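Local coordinates for protein putative surface-anchored fimbrial subunit (Corynebacterium diphtheriae, PDB 3HR6) that forms the shaft of the surface pilus as its major pilin, built of tandem Ig-like modules that carry stabilising isopeptide and disulfide bonds, at residues A[122-125]-A[130-133]; A[197-202]-A[223-228]. All coordinates share one frame; numbering follows the deposited sequence. Where two conformers were deposited one is given.

Contact 1: residues A[122-125]-A[130-133]; sequences PQTN and GWLQ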
ATOM      1  N   PRO A 122      -1.126   5.435 -43.700  1.00 11.09           N
ATOM      2  CA  PRO A 122      -2.292   6.293 -43.583  1.00 10.79           C
ATOM      3  C   PRO A 122      -3.593   5.495 -43.711  1.00 10.91           C
ATOM      4  O   PRO A 122      -3.557   4.293 -43.952  1.00 11.75           O
ATOM      5  CB  PRO A 122      -2.112   7.258 -44.759  1.00 10.74           C
ATOM      6  CG  PRO A 122      -1.391   6.483 -45.762  1.00 10.19           C
ATOM      7  CD  PRO A 122      -0.494   5.553 -45.029  1.00 11.56           C
ATOM      8  N   GLN A 123      -4.728   6.169 -43.553  1.00 10.77           N
ATOM      9  CA  GLN A 123      -6.022   5.570 -43.822  1.00 10.61           C
ATOM     10  C   GLN A 123      -6.722   6.447 -44.841  1.00 10.37           C
ATOM     11  O   GLN A 123      -6.231   7.519 -45.172  1.00 10.30           O
ATOM     12  CB  GLN A 123      -6.824   5.457 -42.524  1.00 10.86           C
ATOM     13  CG  GLN A 123      -6.159   4.498 -41.568  1.00 11.94           C
ATOM     14  CD  GLN A 123      -6.902   4.354 -40.278  1.00 12.83           C
ATOM     15  OE1 GLN A 123      -8.055   4.765 -40.170  1.00 14.79           O
ATOM     16  NE2 GLN A 123      -6.241   3.796 -39.276  1.00 12.77           N
ATOM     17  N   THR A 124      -7.854   5.987 -45.357  1.00 11.00           N
ATOM     18  CA  THR A 124      -8.723   6.831 -46.163  1.00 10.69           C
ATOM     19  C   THR A 124      -9.601   7.661 -45.265  1.00 11.50           C
ATOM     20  O   THR A 124     -10.107   7.156 -44.256  1.00 11.30           O
ATOM     21  CB  THR A 124      -9.586   5.983 -47.130  1.00 11.17           C
ATOM     22  OG1 THR A 124      -8.723   5.251 -48.000  1.00 10.05           O
ATOM     23  CG2 THR A 124     -10.517   6.856 -47.959  1.00  9.74           C
ATOM     24  N   ASN A 125      -9.774   8.937 -45.598  1.00 12.35           N
ATOM     25  CA  ASN A 125     -10.665   9.787 -44.820  1.00 13.93           C
ATOM     26  C   ASN A 125     -12.063   9.165 -44.843  1.00 14.25           C
ATOM     27  O   ASN A 125     -12.522   8.718 -45.895  1.00 13.77           O
ATOM     28  CB  ASN A 125     -10.703  11.220 -45.363  1.00 14.57           C
ATOM     29  CG  ASN A 125     -11.412  12.184 -44.421  1.00 18.76           C
ATOM     30  OD1 ASN A 125     -12.621  12.064 -44.156  1.00 22.72           O
ATOM     31  ND2 ASN A 125     -10.657  13.137 -43.890  1.00 23.37           N
ATOM     32  N   GLY A 130     -10.035  11.811 -49.918  1.00  9.86           N
ATOM     33  CA  GLY A 130      -8.586  11.758 -49.730  1.00  9.11           C
ATOM     34  C   GLY A 130      -8.074  10.915 -48.580  1.00  8.62           C
ATOM     35  O   GLY A 130      -8.815  10.231 -47.887  1.00  7.86           O
ATOM     36  N   TRP A 131      -6.764  10.984 -48.396  1.00  8.40           N
ATOM     37  CA  TRP A 131      -6.067  10.180 -47.434  1.00  8.63           C
ATOM     38  C   TRP A 131      -6.042  10.924 -46.137  1.00  8.94           C
ATOM     39  O   TRP A 131      -6.006  12.147 -46.131  1.00  8.30           O
ATOM     40  CB  TRP A 131      -4.635   9.924 -47.915  1.00  8.80           C
ATOM     41  CG  TRP A 131      -4.604   9.053 -49.049  1.00  8.60           C
ATOM     42  CD1 TRP A 131      -4.520   9.430 -50.357  1.00  4.94           C
ATOM     43  CD2 TRP A 131      -4.655   7.631 -49.045  1.00  7.19           C
ATOM     44  NE1 TRP A 131      -4.531   8.329 -51.173  1.00  9.96           N
ATOM     45  CE2 TRP A 131      -4.596   7.209 -50.388  1.00  5.96           C
ATOM     46  CE3 TRP A 131      -4.733   6.667 -48.040  1.00  8.66           C
ATOM     47  CZ2 TRP A 131      -4.613   5.864 -50.752  1.00  5.74           C
ATOM     48  CZ3 TRP A 131      -4.749   5.325 -48.415  1.00  9.48           C
ATOM     49  CH2 TRP A 131      -4.691   4.945 -49.752  1.00  7.68           C
ATOM     50  N   LEU A 132      -6.103  10.157 -45.052  1.00  9.48           N
ATOM     51  CA  LEU A 132      -5.928  10.647 -43.699  1.00 11.34           C
ATOM     52  C   LEU A 132      -4.531  10.213 -43.258  1.00 11.07           C
ATOM     53  O   LEU A 132      -4.278   9.026 -43.012  1.00 10.64           O
ATOM     54  CB  LEU A 132      -6.999  10.049 -42.801  1.00 11.85           C
ATOM     55  CG  LEU A 132      -7.127  10.478 -41.351  1.00 15.91           C
ATOM     56  CD1 LEU A 132      -7.166  11.997 -41.208  1.00 19.04           C
ATOM     57  CD2 LEU A 132      -8.376   9.820 -40.774  1.00 18.76           C
ATOM     58  N   GLN A 133      -3.630  11.185 -43.178  1.00 11.74           N
ATOM     59  CA  GLN A 133      -2.256  10.942 -42.757  1.00 11.94           C
ATOM     60  C   GLN A 133      -2.127  10.967 -41.264  1.00 12.03           C
ATOM     61  O   GLN A 133      -1.281  10.272 -40.723  1.00 12.40           O
ATOM     62  CB  GLN A 133      -1.314  12.007 -43.323  1.00 12.36           C
ATOM     63  CG  GLN A 133      -1.333  12.138 -44.811  1.00 12.58           C
ATOM     64  CD  GLN A 133      -0.904  10.875 -45.529  1.00 13.46           C
ATOM     65  OE1 GLN A 133      -0.161  10.066 -44.977  1.00 16.32           O
ATOM     66  NE2 GLN A 133      -1.357  10.707 -46.756  1.00 14.51           N
TER

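Contact 2: residues A[197-202]-A[223-228]; sequences LGKPDT and TYQVGD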
ATOM      1  N   LEU A 197       8.033  -3.862  11.495  1.00 13.44           N
ATOM      2  CA  LEU A 197       7.269  -5.104  11.634  1.00 13.65           C
ATOM      3  C   LEU A 197       8.061  -6.318  11.264  1.00 13.99           C
ATOM      4  O   LEU A 197       8.831  -6.320  10.270  1.00 15.67           O
ATOM      5  CB  LEU A 197       6.012  -5.079  10.761  1.00 12.18           C
ATOM      6  CG  LEU A 197       5.099  -3.870  10.987  1.00 11.79           C
ATOM      7  CD1 LEU A 197       3.786  -3.998  10.158  1.00 14.07           C
ATOM      8  CD2 LEU A 197       4.752  -3.815  12.475  1.00 12.88           C
ATOM      9  N   GLY A 198       7.828  -7.370  12.021  1.00 13.79           N
ATOM     10  CA  GLY A 198       8.372  -8.684  11.693  1.00 13.31           C
ATOM     11  C   GLY A 198       7.551  -9.347  10.601  1.00 14.30           C
ATOM     12  O   GLY A 198       6.654  -8.763  10.042  1.00 15.74           O
ATOM     13  N   LYS A 199       7.858 -10.605  10.304  1.00 16.20           N
ATOM     14  CA  LYS A 199       7.158 -11.275   9.244  1.00 16.72           C
ATOM     15  C   LYS A 199       5.733 -11.617   9.689  1.00 16.47           C
ATOM     16  O   LYS A 199       5.502 -11.892  10.850  1.00 16.19           O
ATOM     17  CB  LYS A 199       7.924 -12.518   8.806  1.00 18.13           C
ATOM     18  CG  LYS A 199       9.188 -12.147   8.016  1.00 19.63           C
ATOM     19  CD  LYS A 199       9.849 -13.334   7.424  1.00 24.24           C
ATOM     20  CE  LYS A 199      11.220 -12.980   6.902  1.00 26.04           C
ATOM     21  NZ  LYS A 199      12.179 -12.805   8.010  1.00 29.36           N
ATOM     22  N   PRO A 200       4.797 -11.582   8.754  1.00 16.47           N
ATOM     23  CA  PRO A 200       3.392 -11.894   9.016  1.00 16.65           C
ATOM     24  C   PRO A 200       3.231 -13.321   9.448  1.00 15.58           C
ATOM     25  O   PRO A 200       3.899 -14.215   8.891  1.00 14.85           O
ATOM     26  CB  PRO A 200       2.735 -11.720   7.653  1.00 15.69           C
ATOM     27  CG  PRO A 200       3.777 -11.012   6.786  1.00 19.21           C
ATOM     28  CD  PRO A 200       5.059 -11.458   7.311  1.00 17.37           C
ATOM     29  N   ASP A 201       2.339 -13.563  10.401  1.00 15.31           N
ATOM     30  CA  ASP A 201       2.047 -14.938  10.798  1.00 16.52           C
ATOM     31  C   ASP A 201       1.301 -15.644   9.662  1.00 14.71           C
ATOM     32  O   ASP A 201       0.200 -15.256   9.326  1.00 14.25           O
ATOM     33  CB  ASP A 201       1.210 -14.927  12.078  1.00 17.60           C
ATOM     34  CG  ASP A 201       0.829 -16.324  12.559  1.00 19.23           C
ATOM     35  OD1 ASP A 201       0.981 -17.358  11.856  1.00 22.12           O
ATOM     36  OD2 ASP A 201       0.392 -16.391  13.718  1.00 27.65           O
ATOM     37  N   THR A 202       1.893 -16.677   9.063  1.00 14.85           N
ATOM     38  CA  THR A 202       1.239 -17.247   7.877  0.50 13.89           C
ATOM     39  C   THR A 202      -0.112 -17.880   8.210  1.00 13.73           C
ATOM     40  O   THR A 202      -0.957 -17.941   7.330  1.00 15.64           O
ATOM     41  CB  THR A 202       2.097 -18.241   7.043  0.50 13.91           C
ATOM     42  OG1 THR A 202       2.449 -19.392   7.827  0.50 11.82           O
ATOM     43  CG2 THR A 202       3.341 -17.564   6.510  0.50 12.53           C
ATOM     44  N   THR A 223       5.721 -14.274   0.847  1.00 12.36           N
ATOM     45  CA  THR A 223       6.491 -13.154   1.412  1.00 12.88           C
ATOM     46  C   THR A 223       7.912 -13.203   0.836  1.00 12.02           C
ATOM     47  O   THR A 223       8.456 -14.255   0.522  1.00 12.84           O
ATOM     48  CB  THR A 223       6.551 -13.167   2.939  1.00 12.22           C
ATOM     49  OG1 THR A 223       7.213 -14.347   3.391  1.00 16.82           O
ATOM     50  CG2 THR A 223       5.135 -13.069   3.553  1.00 13.22           C
ATOM     51  N   TYR A 224       8.506 -12.034   0.666  1.00 12.02           N
ATOM     52  CA  TYR A 224       9.888 -11.939   0.299  1.00 12.16           C
ATOM     53  C   TYR A 224      10.470 -10.663   0.891  1.00 12.25           C
ATOM     54  O   TYR A 224       9.742  -9.702   1.102  1.00 12.34           O
ATOM     55  CB  TYR A 224      10.082 -11.970  -1.231  1.00 11.90           C
ATOM     56  CG  TYR A 224       9.061 -11.225  -2.050  1.00 12.18           C
ATOM     57  CD1 TYR A 224       9.271  -9.910  -2.463  1.00 12.03           C
ATOM     58  CD2 TYR A 224       7.826 -11.807  -2.395  1.00 13.47           C
ATOM     59  CE1 TYR A 224       8.348  -9.228  -3.191  1.00 10.92           C
ATOM     60  CE2 TYR A 224       6.896 -11.128  -3.130  1.00 12.91           C
ATOM     61  CZ  TYR A 224       7.132  -9.832  -3.539  1.00 11.74           C
ATOM     62  OH  TYR A 224       6.202  -9.163  -4.250  1.00 14.59           O
ATOM     63  N   GLN A 225      11.775 -10.706   1.154  1.00 14.38           N
ATOM     64  CA  GLN A 225      12.480  -9.597   1.745  1.00 16.90           C
ATOM     65  C   GLN A 225      12.976  -8.697   0.646  1.00 17.93           C
ATOM     66  O   GLN A 225      13.553  -9.171  -0.325  1.00 19.93           O
ATOM     67  CB  GLN A 225      13.678 -10.082   2.567  1.00 16.41           C
ATOM     68  CG  GLN A 225      13.303 -10.815   3.830  1.00 20.01           C
ATOM     69  CD  GLN A 225      12.305 -10.066   4.682  1.00 21.81           C
ATOM     70  OE1 GLN A 225      12.648  -9.135   5.426  1.00 24.57           O
ATOM     71  NE2 GLN A 225      11.046 -10.473   4.581  1.00 21.32           N
ATOM     72  N   VAL A 226      12.745  -7.402   0.805  1.00 18.94           N
ATOM     73  CA  VAL A 226      13.379  -6.394  -0.030  1.00 19.88           C
ATOM     74  C   VAL A 226      14.081  -5.467   0.951  1.00 19.45           C
ATOM     75  O   VAL A 226      13.418  -4.752   1.699  1.00 18.33           O
ATOM     76  CB  VAL A 226      12.411  -5.584  -0.859  1.00 19.34           C
ATOM     77  CG1 VAL A 226      13.180  -4.447  -1.541  1.00 20.49           C
ATOM     78  CG2 VAL A 226      11.714  -6.448  -1.915  1.00 20.70           C
ATOM     79  N   GLY A 227      15.403  -5.541   0.983  1.00 19.92           N
ATOM     80  CA  GLY A 227      16.167  -4.912   2.044  1.00 20.13           C
ATOM     81  C   GLY A 227      15.684  -5.339   3.426  1.00 20.65           C
ATOM     82  O   GLY A 227      15.568  -6.540   3.722  1.00 20.50           O
ATOM     83  N   ASP A 228      15.396  -4.369   4.282  1.00 19.86           N
ATOM     84  CA  ASP A 228      15.021  -4.673   5.664  1.00 20.13           C
ATOM     85  C   ASP A 228      13.510  -4.711   5.839  1.00 18.94           C
ATOM     86  O   ASP A 228      12.996  -4.596   6.964  1.00 19.48           O
ATOM     87  CB  ASP A 228      15.646  -3.667   6.636  1.00 21.38           C
ATOM     88  CG  ASP A 228      15.188  -2.229   6.385  1.00 22.81           C
ATOM     89  OD1 ASP A 228      14.448  -1.953   5.425  1.00 24.43           O
ATOM     90  OD2 ASP A 228      15.605  -1.350   7.166  1.00 29.11           O
TER

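Contact 1: residues A[122-125]-A[130-133]
Q123 and L132 form an antiparallel hydrogen-bonded pair at the closed end of the hairpin made by strands 117-124 and 131-143: Q123 N donates to L132 O at 2.9 Å, and L132 N returns a shorter bond to Q123 O at 2.6 Å. T124 and W131 follow as a non-hydrogen-bonded pair. Beyond them the ladder gains a last rung toward the turn, where N125 N reaches G130 O at 2.8 Å. N125 is thus bound twice at the hairpin end, for its backbone N pairs with G130 O and its OD1 with T127 OG1 within the turn.

The indole of W131 lies against the partner strand. Its CG stands anti to the carbonyl carbon (chi1 -70°), and although the side chain sets off away overall, its six-membered ring comes nearest, bringing CE3 to 3.3 Å from Q123 O, which sits at the ring edge. T124 OG1 lies over one face, 4.0 Å from CZ3, while the ring of P122 approaches obliquely, CG to W131 CE3 4.0 Å. P122 also lies alongside Q133, pointing the same way; the Q133 chain bends at chi2 (-61°) and sets OE1 3.4 Å from P122 CB. P122 follows a cis peptide bond.

Three nearly straight backbone bonds therefore carry this surface contact, and the side chains add mainly carbon-to-oxygen contacts and one apolar touch, P122 on W131. Q123 O takes a short bond from L132 N while the polarised C-H edge of the indole lies beside it, an arrangement that probably favours the ring's position against the strand.

Contact 2: residues A[197-202]-A[223-228]
K199 reaches from the loop between strands 187-192 and 206-209 to Q225 on strand 219-226, with its backbone well separated from that strand. From CB, which points toward the strand, the chain sets out with CG anti to the carbonyl carbon (chi1 -73°). CG and CD continue in an extended run that brings the chain up to the Q225 amide, and CE makes the closest approach: it lies 3.4 Å from Q225 NE2 and 3.8 Å from Q225 CD, the two side chains crossing at a slant. The last bend (chi4 75°) turns NZ away from the amide, and it has no hydrogen bond to 223-228.

Q225 comes to meet it by folding. Its chain bends at chi2 (-50°), which carries the amide back toward the loop although CB does not point there. NE2 is hydrogen-bonded to T230 OG1 on the adjacent strand 229-236, which probably fixes the amide beside the lysine methylene.

Next along the loop, the T223 methyl CG2 meets the CG-CD edge of the P200 ring, 4.1 Å from each of these two carbons. P200 itself is buried and also packs on L193.

The whole contact is thus van der Waals in kind: a methyl on a proline ring toward the interior, and a lysine methylene on an amide at the exposed side. Such packing probably depends more on shape than on direction, setting the loop against the strand of this Cna-B-like domain with no polar link between the two segments.

In the fold
The two contacts follow one another along the chain in different domains, the N-terminal D1 domain and the Cna-B-like domain, with centres about 57 Å apart. Contact 1 is a surface contact far from the chain centre, joining neighbouring strands of one hairpin; its far end passes on to strand 5-13 through Q133, which bonds to T5 and S6. Contact 2 has its centre about 14 Å from that of the chain, is partly buried, and sets a loop against a strand segment with 20 residues between them. Directional backbone bonding dominates the first, sparse van der Waals packing the second, which buries 172 Å² against 417 Å². They hold no element in common, and both lie away from the calcium site.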